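Local coordinates for four helix bundle protein (Bacteroides thetaiotaomicron VPI-5482, PDB 2RLD) that is of unknown function but belongs to the S23 ribosomal protein (23S rRNA-intervening sequence) family and binds calcium, at the interface of chains A and B. Residues are numbered along the deposited sequence; one frame, centred on the assembly and turned at random. Chains: chain A/B, Uncharacterized protein.

The interface of chains A and B. Residues chain A 74, 77, 80-81, 108; chain B 54-55, 58.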
ATOM      1  N   LYS A  74      13.747  -5.845   4.769  1.00 18.68           N
ATOM      2  CA  LYS A  74      12.652  -6.718   4.306  1.00 17.45           C
ATOM      3  C   LYS A  74      12.572  -6.748   2.767  1.00 16.66           C
ATOM      4  O   LYS A  74      12.423  -7.807   2.168  1.00 15.83           O
ATOM      5  CB  LYS A  74      11.316  -6.217   4.861  1.00 17.11           C
ATOM      6  CG  LYS A  74      10.151  -7.115   4.547  1.00 24.16           C
ATOM      7  CD  LYS A  74       8.848  -6.548   5.083  1.00 24.41           C
ATOM      8  CE  LYS A  74       7.643  -7.231   4.434  1.00 33.91           C
ATOM      9  N   ASN A  77      15.446  -8.651   1.219  1.00 17.18           N
ATOM     10  CA  ASN A  77      15.165 -10.075   1.306  1.00 17.41           C
ATOM     11  C   ASN A  77      14.103 -10.511   0.317  1.00 18.18           C
ATOM     12  O   ASN A  77      14.226 -11.601  -0.244  1.00 19.08           O
ATOM     13  CB  ASN A  77      14.769 -10.461   2.728  1.00 18.13           C
ATOM     14  CG  ASN A  77      16.002 -10.595   3.653  1.00 20.98           C
ATOM     15  OD1 ASN A  77      16.954 -11.324   3.328  1.00 24.79           O
ATOM     16  ND2 ASN A  77      16.005  -9.874   4.783  1.00 23.03           N
ATOM     17  N   GLU A  80      15.790 -10.743  -3.005  1.00 15.17           N
ATOM     18  CA  GLU A  80      16.640 -11.904  -3.039  1.00 16.06           C
ATOM     19  C   GLU A  80      15.839 -13.176  -3.205  1.00 15.54           C
ATOM     20  O   GLU A  80      16.311 -14.131  -3.825  1.00 16.74           O
ATOM     21  CB  GLU A  80      17.470 -11.955  -1.770  1.00 17.30           C
ATOM     22  CG  GLU A  80      18.566 -10.852  -1.774  1.00 16.99           C
ATOM     23  CD  GLU A  80      18.877 -10.258  -0.434  1.00 23.96           C
ATOM     24  OE1 GLU A  80      18.493 -10.813   0.609  1.00 22.77           O
ATOM     25  OE2 GLU A  80      19.491  -9.168  -0.450  1.00 21.77           O
ATOM     26  N   TYR A  81      14.637 -13.204  -2.640  1.00 13.61           N
ATOM     27  CA  TYR A  81      13.711 -14.358  -2.892  0.50 14.70           C
ATOM     28  C   TYR A  81      13.265 -14.396  -4.320  1.00 15.68           C
ATOM     29  O   TYR A  81      13.255 -15.464  -4.920  1.00 16.25           O
ATOM     30  CB  TYR A  81      12.437 -14.430  -2.013  0.50 12.03           C
ATOM     31  CG  TYR A  81      11.899 -15.865  -1.896  0.50 10.52           C
ATOM     32  CD1 TYR A  81      12.723 -16.874  -1.421  0.50 15.71           C
ATOM     33  CD2 TYR A  81      10.573 -16.216  -2.234  0.50  6.32           C
ATOM     34  CE1 TYR A  81      12.292 -18.162  -1.308  0.50 11.87           C
ATOM     35  CE2 TYR A  81      10.144 -17.512  -2.126  0.50  7.71           C
ATOM     36  CZ  TYR A  81      11.009 -18.485  -1.657  0.50  5.56           C
ATOM     37  OH  TYR A  81      10.575 -19.785  -1.521  0.50 10.99           O
ATOM     38  N   ASN A 108      22.163  -5.970   2.470  1.00 17.17           N
ATOM     39  CA  ASN A 108      21.668  -6.601   3.710  1.00 19.94           C
ATOM     40  C   ASN A 108      22.700  -6.417   4.801  1.00 19.02           C
ATOM     41  O   ASN A 108      22.384  -6.084   5.935  1.00 19.07           O
ATOM     42  CB  ASN A 108      21.431  -8.121   3.572  1.00 19.39           C
ATOM     43  CG  ASN A 108      20.250  -8.480   2.686  1.00 24.52           C
ATOM     44  OD1 ASN A 108      20.087  -7.921   1.625  1.00 21.95           O
ATOM     45  ND2 ASN A 108      19.464  -9.481   3.099  1.00 25.20           N
TER
ATOM     46  N   ARG B  54      12.719 -17.240   4.469  1.00 21.31           N
ATOM     47  CA  ARG B  54      14.056 -16.718   4.193  1.00 21.92           C
ATOM     48  C   ARG B  54      14.483 -15.705   5.242  1.00 22.49           C
ATOM     49  O   ARG B  54      15.585 -15.778   5.745  1.00 23.39           O
ATOM     50  CB  ARG B  54      14.101 -16.068   2.818  1.00 23.31           C
ATOM     51  CG  ARG B  54      15.449 -15.508   2.516  1.00 26.67           C
ATOM     52  CD  ARG B  54      15.432 -14.570   1.329  1.00 31.43           C
ATOM     53  NE  ARG B  54      16.725 -13.897   1.241  1.00 26.66           N
ATOM     54  CZ  ARG B  54      17.799 -14.440   0.685  1.00 29.60           C
ATOM     55  NH1 ARG B  54      17.746 -15.643   0.115  1.00 31.08           N
ATOM     56  NH2 ARG B  54      18.934 -13.767   0.663  1.00 32.81           N
ATOM     57  N   GLU B  55      13.600 -14.761   5.550  1.00 23.53           N
ATOM     58  CA  GLU B  55      13.848 -13.787   6.613  1.00 23.33           C
ATOM     59  C   GLU B  55      14.106 -14.457   7.972  1.00 22.56           C
ATOM     60  O   GLU B  55      15.014 -14.049   8.726  1.00 21.85           O
ATOM     61  CB  GLU B  55      12.671 -12.820   6.725  1.00 24.51           C
ATOM     62  CG  GLU B  55      12.565 -11.844   5.567  1.00 26.44           C
ATOM     63  CD  GLU B  55      11.584 -10.738   5.844  1.00 32.81           C
ATOM     64  OE1 GLU B  55      11.925  -9.821   6.617  1.00 40.09           O
ATOM     65  OE2 GLU B  55      10.475 -10.782   5.276  1.00 44.35           O
ATOM     66  N   GLN B  58      17.494 -15.567   8.200  1.00 30.59           N
ATOM     67  CA  GLN B  58      18.446 -14.479   8.390  0.50 31.29           C
ATOM     68  C   GLN B  58      18.236 -13.728   9.699  1.00 30.90           C
ATOM     69  O   GLN B  58      18.923 -12.747   9.965  1.00 30.16           O
ATOM     70  CB  GLN B  58      18.392 -13.521   7.210  0.50 32.51           C
ATOM     71  CG  GLN B  58      18.786 -14.182   5.888  0.50 34.46           C
ATOM     72  CD  GLN B  58      18.684 -13.239   4.717  0.50 35.42           C
ATOM     73  OE1 GLN B  58      18.946 -13.612   3.577  0.50 42.50           O
ATOM     74  NE2 GLN B  58      18.307 -12.005   4.991  0.50 37.80           N
TER
HETATM   75  O   HOH W   1      14.202  -8.820   6.791  1.00 27.65           O
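B:Arg54 extends from chain B past A:Asn77 to the carboxylate of A:Glu80. With CG anti to the backbone N (chi1 179°), the chain runs extended to NE, carrying CD of B:Arg54 to 3.6 Å from the backbone carbonyl O of A:Asn77. NE of B:Arg54 makes a weak hydrogen bond to the amide OD1 of A:Asn77 at 3.3 Å. CZ of B:Arg54 lies 3.5 Å from CB of A:Glu80, which sits over one guanidinium face, nearer its edge than its centre. At the tip, NH2 of B:Arg54 forms a salt bridge and hydrogen bond with OE1 of A:Glu80 at 3.0 Å; it arrives from above the carboxylate, 38° off its plane, and the two flat groups are turned 63° apart. The syn lone pair of the same OE1 of A:Glu80 takes a hydrogen bond from ND2 of A:Asn108, also at 3.0 Å, a second-shell hold on the acid. A leucine in place of B:Arg54 would probably leave the A:Glu80 carboxylate without its cross-chain charge partner. NE2 of B:Gln58 is modelled too close to OD1 of A:Asn77 to interpret, so the weak NE bond carries little weight. Beyond it, a water 2.9 Å from ND2 of A:Asn77 links that amide to OE1 of B:Glu55, while CG of B:Glu55 packs 3.9 Å from CB of A:Asn77. Lying on the outer surfaces of two four-helix bundles, the patch joins helices 62-88 and 94-115 of chain A to the end of helix 38-57 and the following loop of chain B; whether this pairing is biological the structure alone does not show.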